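Local structure of Alpha/beta hydrolase (Pectobacterium atrosepticum SCRI1043, 3BDV) at residues A[7-11]-A[41-45]; A[89-94]-A[118-124]; A[133-138]-A[160-164]. The protein is probably a hydrolase of the alpha/beta-hydrolase fold, related to YdeN, that binds calcium ions in the crystal. All coordinates share one frame; numbering follows the deposited sequence. Where two conformers were deposited one is given.

Interaction 1: residues A[7-11]-A[41-45]; sequences IDLRL and RFPHW. With EDO (1,2-ethanediol), chain H.
Asp8 on helix 4-15 faces Phe42, the first residue to leave helical geometry after helix 34-41, with their CA atoms 8.6 Å apart; a type I turn then runs from Phe42 to Trp45. The pair joins the N-terminal helix of this alpha/beta-hydrolase fold to the loop that enters strand 46-47. The side chains make a charged part and an apolar part. Arg41 stretches out fully, its CG anti to the backbone N (chi1 -171°), and meets Asp8 side-on. Both NE (2.8 Å) and NH2 (2.9 Å) of Arg41 donate to Asp8 OD1. The NE bond uses the syn lone pair of that oxygen. The guanidinium and carboxylate planes stand 75° apart. Arg41 NH2 adds a weak bond to Asp8 OD2. Arg41 NH1 has a second acid, Glu174 of helix 174-185. Arg10 NH1 donates to O1 of an ethanediol, probably from the crystallisation liquor. The apolar part is built on Leu11. Leu11 CD1 lies 3.8 Å from Phe42 CZ and also meets the edge of the Trp45 ring. The Phe42 ring has Trp45 CZ2 over one face and Arg41 CG over the other, both offset toward the rim. Phe42 CZ also comes to 3.3 Å from Asp8 OD1.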
ATOM      1  N   ILE A   7      16.250   9.747   4.240  1.00 30.04           N
ATOM      2  CA  ILE A   7      15.031   9.153   3.662  0.80 28.47           C
ATOM      3  C   ILE A   7      14.659   9.902   2.371  1.00 25.76           C
ATOM      4  O   ILE A   7      14.396   9.310   1.338  1.00 27.72           O
ATOM      5  CB  ILE A   7      13.790   9.206   4.656  0.80 28.02           C
ATOM      6  CG1 ILE A   7      13.862   8.107   5.716  0.80 31.57           C
ATOM      7  CG2 ILE A   7      12.454   9.112   3.887  0.80 23.32           C
ATOM      8  CD1 ILE A   7      12.756   8.180   6.842  0.80 28.70           C
ATOM      9  N   ASP A   8      14.588  11.226   2.466  1.00 24.55           N
ATOM     10  CA  ASP A   8      14.154  12.017   1.306  1.00 23.70           C
ATOM     11  C   ASP A   8      15.077  11.897   0.130  1.00 22.36           C
ATOM     12  O   ASP A   8      14.584  11.750  -0.996  1.00 26.28           O
ATOM     13  CB  ASP A   8      13.983  13.475   1.678  1.00 24.08           C
ATOM     14  CG  ASP A   8      12.879  13.667   2.682  1.00 27.74           C
ATOM     15  OD1 ASP A   8      12.035  12.791   2.757  1.00 38.45           O
ATOM     16  OD2 ASP A   8      12.873  14.653   3.415  1.00 37.42           O
ATOM     17  N   LEU A   9      16.394  11.898   0.358  1.00 23.25           N
ATOM     18  CA  LEU A   9      17.342  11.743  -0.776  1.00 25.45           C
ATOM     19  C   LEU A   9      17.176  10.387  -1.440  1.00 24.39           C
ATOM     20  O   LEU A   9      17.119  10.279  -2.659  1.00 23.43           O
ATOM     21  CB  LEU A   9      18.797  11.861  -0.310  1.00 30.12           C
ATOM     22  CG  LEU A   9      19.347  13.220   0.136  1.00 37.56           C
ATOM     23  CD1 LEU A   9      20.600  13.059   1.021  1.00 34.85           C
ATOM     24  CD2 LEU A   9      19.629  14.079  -1.086  1.00 35.47           C
ATOM     25  N   ARG A  10      17.071   9.341  -0.627  1.00 25.19           N
ATOM     26  CA  ARG A  10      16.960   7.988  -1.166  1.00 24.01           C
ATOM     27  C   ARG A  10      15.665   7.844  -1.931  1.00 22.41           C
ATOM     28  O   ARG A  10      15.669   7.321  -3.039  1.00 23.04           O
ATOM     29  CB  ARG A  10      17.047   6.948  -0.053  1.00 23.79           C
ATOM     30  CG  ARG A  10      18.476   6.743   0.460  1.00 24.20           C
ATOM     31  CD  ARG A  10      18.512   5.856   1.675  1.00 22.30           C
ATOM     32  NE  ARG A  10      18.255   4.447   1.360  1.00 23.95           N
ATOM     33  CZ  ARG A  10      18.235   3.507   2.303  1.00 24.40           C
ATOM     34  NH1 ARG A  10      18.427   3.818   3.575  1.00 21.68           N
ATOM     35  NH2 ARG A  10      17.975   2.264   2.017  1.00 21.73           N
ATOM     36  N   LEU A  11      14.560   8.369  -1.386  1.00 21.42           N
ATOM     37  CA  LEU A  11      13.266   8.233  -2.083  1.00 23.86           C
ATOM     38  C   LEU A  11      13.183   9.091  -3.338  1.00 23.11           C
ATOM     39  O   LEU A  11      12.595   8.688  -4.339  1.00 23.87           O
ATOM     40  CB  LEU A  11      12.064   8.485  -1.152  1.00 21.01           C
ATOM     41  CG  LEU A  11      11.781   7.297  -0.240  1.00 21.91           C
ATOM     42  CD1 LEU A  11      10.856   7.736   0.934  1.00 24.39           C
ATOM     43  CD2 LEU A  11      11.246   6.100  -0.990  1.00 22.20           C
ATOM     44  N   ARG A  41       4.673  15.372   1.080  1.00 22.14           N
ATOM     45  CA  ARG A  41       6.134  15.297   1.148  1.00 19.79           C
ATOM     46  C   ARG A  41       6.817  15.005  -0.210  1.00 21.81           C
ATOM     47  O   ARG A  41       7.918  15.534  -0.493  1.00 20.54           O
ATOM     48  CB  ARG A  41       6.500  14.259   2.216  1.00 19.64           C
ATOM     49  CG  ARG A  41       7.925  14.203   2.565  1.00 22.56           C
ATOM     50  CD  ARG A  41       8.120  13.280   3.695  1.00 22.56           C
ATOM     51  NE  ARG A  41       9.529  13.123   4.055  1.00 25.20           N
ATOM     52  CZ  ARG A  41       9.949  12.764   5.260  1.00 28.54           C
ATOM     53  NH1 ARG A  41       9.087  12.585   6.241  1.00 23.02           N
ATOM     54  NH2 ARG A  41      11.240  12.617   5.499  1.00 28.37           N
ATOM     55  N   PHE A  42       6.115  14.260  -1.076  1.00 20.40           N
ATOM     56  CA  PHE A  42       6.615  13.787  -2.363  1.00 21.14           C
ATOM     57  C   PHE A  42       5.557  14.083  -3.439  1.00 22.18           C
ATOM     58  O   PHE A  42       4.763  13.213  -3.828  1.00 21.13           O
ATOM     59  CB  PHE A  42       6.896  12.289  -2.296  1.00 21.06           C
ATOM     60  CG  PHE A  42       7.915  11.924  -1.252  1.00 22.69           C
ATOM     61  CD1 PHE A  42       9.247  12.225  -1.430  1.00 23.83           C
ATOM     62  CD2 PHE A  42       7.527  11.358  -0.068  1.00 24.52           C
ATOM     63  CE1 PHE A  42      10.199  11.940  -0.442  1.00 23.07           C
ATOM     64  CE2 PHE A  42       8.464  11.054   0.914  1.00 24.54           C
ATOM     65  CZ  PHE A  42       9.794  11.367   0.737  1.00 22.52           C
ATOM     66  N   PRO A  43       5.489  15.340  -3.874  1.00 24.51           N
ATOM     67  CA  PRO A  43       4.361  15.728  -4.721  1.00 26.21           C
ATOM     68  C   PRO A  43       4.318  15.073  -6.087  1.00 26.61           C
ATOM     69  O   PRO A  43       3.304  15.202  -6.796  1.00 29.32           O
ATOM     70  CB  PRO A  43       4.526  17.257  -4.851  1.00 25.92           C
ATOM     71  CG  PRO A  43       5.511  17.663  -3.829  1.00 28.80           C
ATOM     72  CD  PRO A  43       6.381  16.470  -3.573  1.00 23.93           C
ATOM     73  N   HIS A  44       5.408  14.421  -6.482  1.00 25.64           N
ATOM     74  CA  HIS A  44       5.444  13.662  -7.728  1.00 27.03           C
ATOM     75  C   HIS A  44       4.819  12.266  -7.550  1.00 28.00           C
ATOM     76  O   HIS A  44       4.530  11.609  -8.532  1.00 27.54           O
ATOM     77  CB  HIS A  44       6.881  13.533  -8.247  1.00 30.09           C
ATOM     78  CG  HIS A  44       7.873  13.154  -7.181  1.00 37.27           C
ATOM     79  ND1 HIS A  44       8.173  13.983  -6.116  1.00 32.69           N
ATOM     80  CD2 HIS A  44       8.597  12.023  -6.991  1.00 31.33           C
ATOM     81  CE1 HIS A  44       9.057  13.391  -5.334  1.00 39.02           C
ATOM     82  NE2 HIS A  44       9.333  12.203  -5.842  1.00 33.54           N
ATOM     83  N   TRP A  45       4.621  11.800  -6.311  1.00 24.26           N
ATOM     84  CA  TRP A  45       3.925  10.521  -6.129  1.00 22.95           C
ATOM     85  C   TRP A  45       2.497  10.624  -6.601  1.00 24.26           C
ATOM     86  O   TRP A  45       1.913  11.676  -6.532  1.00 23.72           O
ATOM     87  CB  TRP A  45       3.952  10.069  -4.694  1.00 22.59           C
ATOM     88  CG  TRP A  45       5.338   9.684  -4.221  1.00 22.40           C
ATOM     89  CD1 TRP A  45       6.534   9.901  -4.864  1.00 22.06           C
ATOM     90  CD2 TRP A  45       5.668   9.061  -2.978  1.00 24.60           C
ATOM     91  NE1 TRP A  45       7.578   9.428  -4.093  1.00 24.71           N
ATOM     92  CE2 TRP A  45       7.081   8.926  -2.930  1.00 21.89           C
ATOM     93  CE3 TRP A  45       4.914   8.601  -1.906  1.00 23.50           C
ATOM     94  CZ2 TRP A  45       7.743   8.337  -1.862  1.00 26.03           C
ATOM     95  CZ3 TRP A  45       5.571   8.004  -0.848  1.00 22.49           C
ATOM     96  CH2 TRP A  45       6.977   7.897  -0.823  1.00 21.52           C
TER
HETATM   97  C1  EDO H 196      17.970   6.618   5.706  1.00 45.67           C
HETATM   98  O1  EDO H 196      19.100   6.137   4.949  1.00 29.21           O
HETATM   99  C2  EDO H 196      16.810   5.623   5.850  1.00 40.78           C
HETATM  100  O2  EDO H 196      16.837   4.926   7.107  1.00 39.28           O

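Interaction 2: residues A[89-94]-A[118-124]; sequences CHVVQQ and RIQASPL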
ATOM      1  N   CYS A  89      -3.821  -5.994  -4.007  1.00 20.85           N
ATOM      2  CA  CYS A  89      -3.601  -7.424  -4.086  0.70 20.76           C
ATOM      3  C   CYS A  89      -4.389  -8.029  -5.252  1.00 19.51           C
ATOM      4  O   CYS A  89      -3.856  -8.785  -6.024  1.00 20.64           O
ATOM      5  CB  CYS A  89      -3.992  -8.050  -2.766  0.70 18.97           C
ATOM      6  SG  CYS A  89      -3.932  -9.807  -2.709  0.70 23.65           S
ATOM      7  N   HIS A  90      -5.660  -7.670  -5.366  1.00 20.59           N
ATOM      8  CA  HIS A  90      -6.507  -8.265  -6.349  1.00 20.33           C
ATOM      9  C   HIS A  90      -6.009  -7.911  -7.764  1.00 19.02           C
ATOM     10  O   HIS A  90      -5.946  -8.746  -8.656  1.00 22.80           O
ATOM     11  CB  HIS A  90      -7.945  -7.801  -6.120  1.00 22.18           C
ATOM     12  CG  HIS A  90      -8.921  -8.302  -7.141  1.00 20.76           C
ATOM     13  ND1 HIS A  90      -9.584  -9.510  -7.022  1.00 24.61           N
ATOM     14  CD2 HIS A  90      -9.374  -7.743  -8.293  1.00 21.79           C
ATOM     15  CE1 HIS A  90     -10.398  -9.660  -8.041  1.00 22.91           C
ATOM     16  NE2 HIS A  90     -10.286  -8.610  -8.830  1.00 22.51           N
ATOM     17  N   VAL A  91      -5.615  -6.668  -7.965  1.00 20.30           N
ATOM     18  CA  VAL A  91      -5.153  -6.251  -9.299  1.00 23.56           C
ATOM     19  C   VAL A  91      -3.915  -7.032  -9.731  1.00 22.87           C
ATOM     20  O   VAL A  91      -3.846  -7.490 -10.857  1.00 21.20           O
ATOM     21  CB  VAL A  91      -4.883  -4.746  -9.354  1.00 24.91           C
ATOM     22  CG1 VAL A  91      -3.999  -4.384 -10.537  1.00 34.12           C
ATOM     23  CG2 VAL A  91      -6.191  -4.022  -9.409  1.00 30.46           C
ATOM     24  N   VAL A  92      -2.970  -7.224  -8.830  1.00 21.02           N
ATOM     25  CA  VAL A  92      -1.775  -8.039  -9.102  1.00 21.67           C
ATOM     26  C   VAL A  92      -2.173  -9.492  -9.394  1.00 21.14           C
ATOM     27  O   VAL A  92      -1.712 -10.093 -10.393  1.00 20.14           O
ATOM     28  CB  VAL A  92      -0.762  -7.974  -7.923  1.00 24.29           C
ATOM     29  CG1 VAL A  92       0.364  -9.002  -8.149  1.00 23.24           C
ATOM     30  CG2 VAL A  92      -0.181  -6.564  -7.807  1.00 28.12           C
ATOM     31  N   GLN A  93      -3.092 -10.021  -8.598  1.00 21.84           N
ATOM     32  CA  GLN A  93      -3.552 -11.401  -8.763  1.00 22.53           C
ATOM     33  C   GLN A  93      -4.290 -11.644 -10.075  1.00 22.38           C
ATOM     34  O   GLN A  93      -4.269 -12.749 -10.604  1.00 22.38           O
ATOM     35  CB  GLN A  93      -4.409 -11.859  -7.570  1.00 21.05           C
ATOM     36  CG  GLN A  93      -3.581 -12.060  -6.281  1.00 26.85           C
ATOM     37  CD  GLN A  93      -4.375 -12.605  -5.124  1.00 27.91           C
ATOM     38  OE1 GLN A  93      -5.592 -12.353  -5.011  1.00 26.43           O
ATOM     39  NE2 GLN A  93      -3.680 -13.331  -4.214  1.00 26.15           N
ATOM     40  N   GLN A  94      -4.927 -10.614 -10.610  1.00 20.18           N
ATOM     41  CA  GLN A  94      -5.655 -10.751 -11.861  1.00 22.83           C
ATOM     42  C   GLN A  94      -4.740 -10.529 -13.041  1.00 25.62           C
ATOM     43  O   GLN A  94      -5.183 -10.649 -14.182  1.00 27.13           O
ATOM     44  CB  GLN A  94      -6.846  -9.792 -11.877  1.00 25.56           C
ATOM     45  CG  GLN A  94      -7.833 -10.040 -10.757  1.00 20.85           C
ATOM     46  CD  GLN A  94      -8.297 -11.470 -10.704  1.00 25.62           C
ATOM     47  OE1 GLN A  94      -8.294 -12.124  -9.649  1.00 30.12           O
ATOM     48  NE2 GLN A  94      -8.685 -11.976 -11.842  1.00 18.19           N
ATOM     49  N   ARG A 118     -12.987 -13.129  -3.619  1.00 26.34           N
ATOM     50  CA  ARG A 118     -12.198 -12.480  -4.649  1.00 26.51           C
ATOM     51  C   ARG A 118     -10.745 -12.284  -4.334  1.00 26.17           C
ATOM     52  O   ARG A 118      -9.958 -11.930  -5.200  1.00 28.87           O
ATOM     53  CB  ARG A 118     -12.875 -11.177  -4.985  1.00 27.85           C
ATOM     54  CG  ARG A 118     -14.267 -11.554  -5.552  1.00 31.03           C
ATOM     55  CD  ARG A 118     -14.953 -10.491  -6.184  1.00 26.24           C
ATOM     56  NE  ARG A 118     -14.319 -10.097  -7.427  1.00 25.42           N
ATOM     57  CZ  ARG A 118     -14.618  -8.974  -8.045  1.00 24.99           C
ATOM     58  NH1 ARG A 118     -15.499  -8.146  -7.508  1.00 29.11           N
ATOM     59  NH2 ARG A 118     -14.015  -8.651  -9.159  1.00 22.12           N
ATOM     60  N   ILE A 119     -10.350 -12.500  -3.091  1.00 21.97           N
ATOM     61  CA  ILE A 119      -8.965 -12.347  -2.757  1.00 22.98           C
ATOM     62  C   ILE A 119      -8.405 -13.745  -2.541  1.00 24.38           C
ATOM     63  O   ILE A 119      -8.921 -14.484  -1.681  1.00 25.54           O
ATOM     64  CB  ILE A 119      -8.829 -11.512  -1.459  1.00 19.20           C
ATOM     65  CG1 ILE A 119      -9.422 -10.103  -1.671  1.00 22.95           C
ATOM     66  CG2 ILE A 119      -7.363 -11.514  -0.957  1.00 19.72           C
ATOM     67  CD1 ILE A 119      -8.783  -9.286  -2.808  1.00 24.43           C
ATOM     68  N   GLN A 120      -7.379 -14.126  -3.312  1.00 22.90           N
ATOM     69  CA  GLN A 120      -6.837 -15.480  -3.250  1.00 25.55           C
ATOM     70  C   GLN A 120      -5.711 -15.577  -2.225  1.00 22.41           C
ATOM     71  O   GLN A 120      -4.942 -14.625  -2.030  1.00 22.69           O
ATOM     72  CB  GLN A 120      -6.300 -15.900  -4.609  1.00 26.49           C
ATOM     73  CG  GLN A 120      -7.293 -15.726  -5.754  1.00 31.60           C
ATOM     74  CD  GLN A 120      -6.643 -15.963  -7.105  1.00 36.84           C
ATOM     75  OE1 GLN A 120      -5.813 -16.871  -7.253  1.00 52.07           O
ATOM     76  NE2 GLN A 120      -7.016 -15.154  -8.098  1.00 40.49           N
ATOM     77  N   ALA A 121      -5.644 -16.737  -1.561  1.00 22.82           N
ATOM     78  CA  ALA A 121      -4.583 -17.088  -0.644  1.00 24.30           C
ATOM     79  C   ALA A 121      -3.510 -17.805  -1.459  1.00 25.67           C
ATOM     80  O   ALA A 121      -3.309 -19.008  -1.375  1.00 25.87           O
ATOM     81  CB  ALA A 121      -5.100 -17.939   0.441  1.00 24.34           C
ATOM     82  N   SER A 122      -2.840 -17.013  -2.278  1.00 27.17           N
ATOM     83  CA  SER A 122      -1.808 -17.511  -3.171  1.00 26.99           C
ATOM     84  C   SER A 122      -0.794 -16.405  -3.460  1.00 26.32           C
ATOM     85  O   SER A 122      -1.093 -15.201  -3.314  1.00 24.13           O
ATOM     86  CB  SER A 122      -2.429 -18.096  -4.448  1.00 29.33           C
ATOM     87  OG  SER A 122      -3.322 -17.200  -5.059  1.00 35.40           O
ATOM     88  N   PRO A 123       0.418 -16.803  -3.845  1.00 26.96           N
ATOM     89  CA  PRO A 123       1.484 -15.845  -4.020  1.00 28.12           C
ATOM     90  C   PRO A 123       1.210 -14.752  -4.996  1.00 27.50           C
ATOM     91  O   PRO A 123       0.667 -14.991  -6.090  1.00 30.52           O
ATOM     92  CB  PRO A 123       2.650 -16.698  -4.500  1.00 26.77           C
ATOM     93  CG  PRO A 123       2.362 -18.021  -4.018  1.00 31.83           C
ATOM     94  CD  PRO A 123       0.886 -18.163  -4.131  1.00 27.96           C
ATOM     95  N   LEU A 124       1.628 -13.556  -4.627  1.00 25.60           N
ATOM     96  CA  LEU A 124       1.546 -12.426  -5.512  1.00 27.14           C
ATOM     97  C   LEU A 124       2.752 -12.554  -6.477  1.00 28.97           C
ATOM     98  O   LEU A 124       3.853 -12.966  -6.098  1.00 28.84           O
ATOM     99  CB  LEU A 124       1.600 -11.106  -4.764  1.00 27.11           C
ATOM    100  CG  LEU A 124       0.380 -10.877  -3.845  1.00 33.33           C
ATOM    101  CD1 LEU A 124       0.474  -9.560  -3.120  1.00 33.13           C
ATOM    102  CD2 LEU A 124      -0.892 -10.946  -4.659  1.00 37.46           C
TER
HETATM  103  O   HOH W   1      -7.613 -12.117  -6.670  1.00 30.91           O
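Gln93 OE1 is gripped by two groups: the backbone N of Gln120 donates to it at 3.0 Å, and a water oxygen lies 2.6 Å away, close enough to donate, though it has more acceptors in reach than protons. The other end of the same amide works in the opposite sense. Gln93 NE2 gives a nearly straight bond (171°) to Gln120 O, 2.8 Å away, and a weak one to Ser122 O. Gln93 thus pairs with both the N-H and the C=O of Gln120. Its chain is extended beyond CG, which carries the amide from the helix to the loop backbone. The helix is 83-93, which follows the probable nucleophile elbow of the alpha/beta-hydrolase fold, and the loop leads into strand 128-132. One turn earlier on the helix, His90 donates from ND1 to Arg118 O at 3.1 Å. The oxygen lies in the ring plane of His90, but the donor sits above the carbonyl plane of Arg118. The Arg118 guanidinium is nearly perpendicular to that ring and has its salt bridge with Asp59. Gln94 CG lies over one face of the His90 ring, offset toward the rim. Val92 CG1 meets Leu124 CB at 4.2 Å.

Interaction 3: residues A[133-138]-A[160-164]; sequences SHNDPL and EAGHI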
ATOM      1  N   SER A 133      -0.706  -4.632  12.332  1.00 20.34           N
ATOM      2  CA  SER A 133      -0.843  -4.176  13.724  1.00 19.90           C
ATOM      3  C   SER A 133      -1.464  -5.296  14.608  1.00 19.64           C
ATOM      4  O   SER A 133      -2.171  -6.202  14.101  1.00 20.53           O
ATOM      5  CB  SER A 133      -1.725  -2.924  13.722  1.00 20.34           C
ATOM      6  OG  SER A 133      -2.167  -2.585  15.008  1.00 19.10           O
ATOM      7  N   HIS A 134      -1.175  -5.244  15.918  1.00 17.59           N
ATOM      8  CA  HIS A 134      -1.786  -6.208  16.814  1.00 17.51           C
ATOM      9  C   HIS A 134      -3.161  -5.797  17.329  1.00 19.76           C
ATOM     10  O   HIS A 134      -3.788  -6.587  18.012  1.00 21.92           O
ATOM     11  CB  HIS A 134      -0.909  -6.476  18.032  1.00 20.47           C
ATOM     12  CG  HIS A 134       0.241  -7.353  17.733  1.00 19.98           C
ATOM     13  ND1 HIS A 134       0.250  -8.691  18.065  1.00 19.24           N
ATOM     14  CD2 HIS A 134       1.382  -7.112  17.045  1.00 24.13           C
ATOM     15  CE1 HIS A 134       1.386  -9.221  17.636  1.00 21.99           C
ATOM     16  NE2 HIS A 134       2.106  -8.279  17.056  1.00 18.88           N
ATOM     17  N   ASN A 135      -3.568  -4.550  17.099  1.00 17.53           N
ATOM     18  CA  ASN A 135      -4.918  -4.049  17.478  1.00 18.68           C
ATOM     19  C   ASN A 135      -5.637  -3.273  16.372  1.00 17.26           C
ATOM     20  O   ASN A 135      -6.235  -2.210  16.578  1.00 19.94           O
ATOM     21  CB  ASN A 135      -4.899  -3.291  18.789  1.00 20.60           C
ATOM     22  CG  ASN A 135      -4.151  -1.980  18.718  1.00 18.73           C
ATOM     23  OD1 ASN A 135      -3.305  -1.766  17.834  1.00 22.39           O
ATOM     24  ND2 ASN A 135      -4.431  -1.099  19.687  1.00 21.13           N
ATOM     25  N   ASP A 136      -5.629  -3.886  15.205  1.00 18.95           N
ATOM     26  CA  ASP A 136      -6.323  -3.373  14.036  1.00 17.63           C
ATOM     27  C   ASP A 136      -7.688  -4.035  14.021  1.00 20.54           C
ATOM     28  O   ASP A 136      -7.762  -5.241  13.874  1.00 21.30           O
ATOM     29  CB  ASP A 136      -5.555  -3.785  12.784  1.00 16.18           C
ATOM     30  CG  ASP A 136      -6.204  -3.312  11.525  1.00 18.58           C
ATOM     31  OD1 ASP A 136      -7.333  -2.779  11.590  1.00 21.16           O
ATOM     32  OD2 ASP A 136      -5.579  -3.463  10.457  1.00 21.28           O
ATOM     33  N   PRO A 137      -8.764  -3.260  14.107  1.00 19.64           N
ATOM     34  CA  PRO A 137     -10.088  -3.918  14.125  1.00 18.62           C
ATOM     35  C   PRO A 137     -10.424  -4.772  12.921  1.00 17.97           C
ATOM     36  O   PRO A 137     -11.278  -5.658  13.034  1.00 18.77           O
ATOM     37  CB  PRO A 137     -11.046  -2.730  14.251  1.00 19.00           C
ATOM     38  CG  PRO A 137     -10.256  -1.749  15.063  1.00 22.08           C
ATOM     39  CD  PRO A 137      -8.903  -1.814  14.417  1.00 21.38           C
ATOM     40  N   LEU A 138      -9.797  -4.510  11.789  1.00 17.18           N
ATOM     41  CA  LEU A 138     -10.191  -5.205  10.565  1.00 17.37           C
ATOM     42  C   LEU A 138      -9.304  -6.381  10.230  1.00 19.73           C
ATOM     43  O   LEU A 138      -9.637  -7.111   9.319  1.00 20.46           O
ATOM     44  CB  LEU A 138     -10.261  -4.234   9.373  1.00 17.94           C
ATOM     45  CG  LEU A 138     -11.254  -3.095   9.563  1.00 19.95           C
ATOM     46  CD1 LEU A 138     -11.509  -2.321   8.293  1.00 18.64           C
ATOM     47  CD2 LEU A 138     -12.539  -3.667  10.226  1.00 26.33           C
ATOM     48  N   GLU A 160       1.216  -2.469  18.499  1.00 22.64           N
ATOM     49  CA  GLU A 160      -0.134  -1.965  18.676  1.00 20.83           C
ATOM     50  C   GLU A 160      -0.247  -0.621  18.007  1.00 22.92           C
ATOM     51  O   GLU A 160      -0.028   0.386  18.640  1.00 26.89           O
ATOM     52  CB  GLU A 160      -0.510  -1.880  20.162  1.00 21.47           C
ATOM     53  CG  GLU A 160      -0.882  -3.194  20.701  1.00 20.90           C
ATOM     54  CD  GLU A 160      -1.187  -3.160  22.190  1.00 29.48           C
ATOM     55  OE1 GLU A 160      -1.270  -2.081  22.779  1.00 27.27           O
ATOM     56  OE2 GLU A 160      -1.351  -4.230  22.750  1.00 34.93           O
ATOM     57  N   ALA A 161      -0.575  -0.630  16.721  1.00 19.28           N
ATOM     58  CA  ALA A 161      -0.627   0.559  15.922  1.00 21.22           C
ATOM     59  C   ALA A 161      -2.046   0.869  15.460  1.00 21.52           C
ATOM     60  O   ALA A 161      -2.257   1.531  14.409  1.00 19.04           O
ATOM     61  CB  ALA A 161       0.306   0.432  14.713  1.00 21.12           C
ATOM     62  N   GLY A 162      -3.020   0.388  16.218  1.00 19.42           N
ATOM     63  CA  GLY A 162      -4.412   0.525  15.766  1.00 19.74           C
ATOM     64  C   GLY A 162      -4.620   0.063  14.319  1.00 19.32           C
ATOM     65  O   GLY A 162      -4.077  -0.974  13.879  1.00 21.02           O
ATOM     66  N   HIS A 163      -5.374   0.861  13.565  1.00 19.15           N
ATOM     67  CA  HIS A 163      -5.663   0.633  12.149  1.00 20.02           C
ATOM     68  C   HIS A 163      -4.651   1.314  11.202  1.00 20.53           C
ATOM     69  O   HIS A 163      -4.811   1.260   9.988  1.00 20.14           O
ATOM     70  CB  HIS A 163      -7.110   1.067  11.858  1.00 18.68           C
ATOM     71  CG  HIS A 163      -7.613   0.765  10.494  1.00 17.20           C
ATOM     72  ND1 HIS A 163      -7.602  -0.504   9.946  1.00 19.86           N
ATOM     73  CD2 HIS A 163      -8.155   1.578   9.555  1.00 22.51           C
ATOM     74  CE1 HIS A 163      -8.149  -0.457   8.741  1.00 21.28           C
ATOM     75  NE2 HIS A 163      -8.479   0.797   8.471  1.00 22.52           N
ATOM     76  N   ILE A 164      -3.581   1.850  11.779  1.00 20.14           N
ATOM     77  CA  ILE A 164      -2.465   2.498  11.079  1.00 21.91           C
ATOM     78  C   ILE A 164      -3.047   3.657  10.255  1.00 22.04           C
ATOM     79  O   ILE A 164      -3.020   3.671   9.041  1.00 17.96           O
ATOM     80  CB  ILE A 164      -1.575   1.501  10.211  1.00 18.63           C
ATOM     81  CG1 ILE A 164      -1.281   0.185  10.946  1.00 21.00           C
ATOM     82  CG2 ILE A 164      -0.209   2.182   9.857  1.00 18.73           C
ATOM     83  CD1 ILE A 164      -0.360  -0.760  10.192  1.00 19.20           C
TER
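The His163 ring presents its ND1 edge to the carboxylate of Asp136, while Leu138 CD1 approaches CE1 obliquely; the ring and carboxylate planes are 61° apart. His163 ND1 donates to Asp136 OD1 at 2.8 Å. The bond is moderately bent (153°), and OD1 is met from above the carboxylate plane. The backbone N of Leu138 reaches Asp136 OD1 from the opposite face, at 3.0 Å, and closes an Asx turn. Donors on opposite faces of OD1 would limit rotation of the carboxylate. Asp136 CG lies anti to the backbone N (chi1 179°), which brings the carboxylate within reach of His163 ND1.

The rest of the contact joins side chains of 133-138 to the backbone of 160-164. Ser133 OG donates to Gly162 O at 2.7 Å, in the carbonyl plane and on a lone pair. The same hydroxyl accepts from Ala161 N at 3.0 Å and from Asn135 N, the latter making an ST turn. Asn135 OD1 takes the N-H of Gly162 at 2.7 Å, from above its amide plane. Gly162 has a positive phi and sits within the type II' turn that runs from Ala161 to Ile164. Its CA also makes a C-H...O contact with Asn135 O. These bonds fall just ahead of His163 and would help fix its backbone.

The His163 side chain also touches Ser82 of the probable nucleophile elbow, and its ring meets that of His81. An acid after strand 128-132, a histidine after the last strand and a serine at the elbow are consistent with the Ser-His-Asp catalytic triad of alpha/beta-hydrolases.

From the N terminus, interaction 1 comes first and closes a loop from helix 4-15 through strand 19-23 to the end of helix 34-41. Interaction 2 follows, joining helix 83-93 to the loop before strand 128-132 across strand 99-105. Interaction 3 joins the loops after strands 128-132 and 154-157 and encloses helix 141-151. The three lie in series; none nests within or crosses another. Interactions 1 and 2 lie on opposite sides of the chain's centre, their own centres about 28 Å apart. Interactions 2 and 3 are linked through strand 128-132: the 118-124 loop leads into it and 133-138 leaves it.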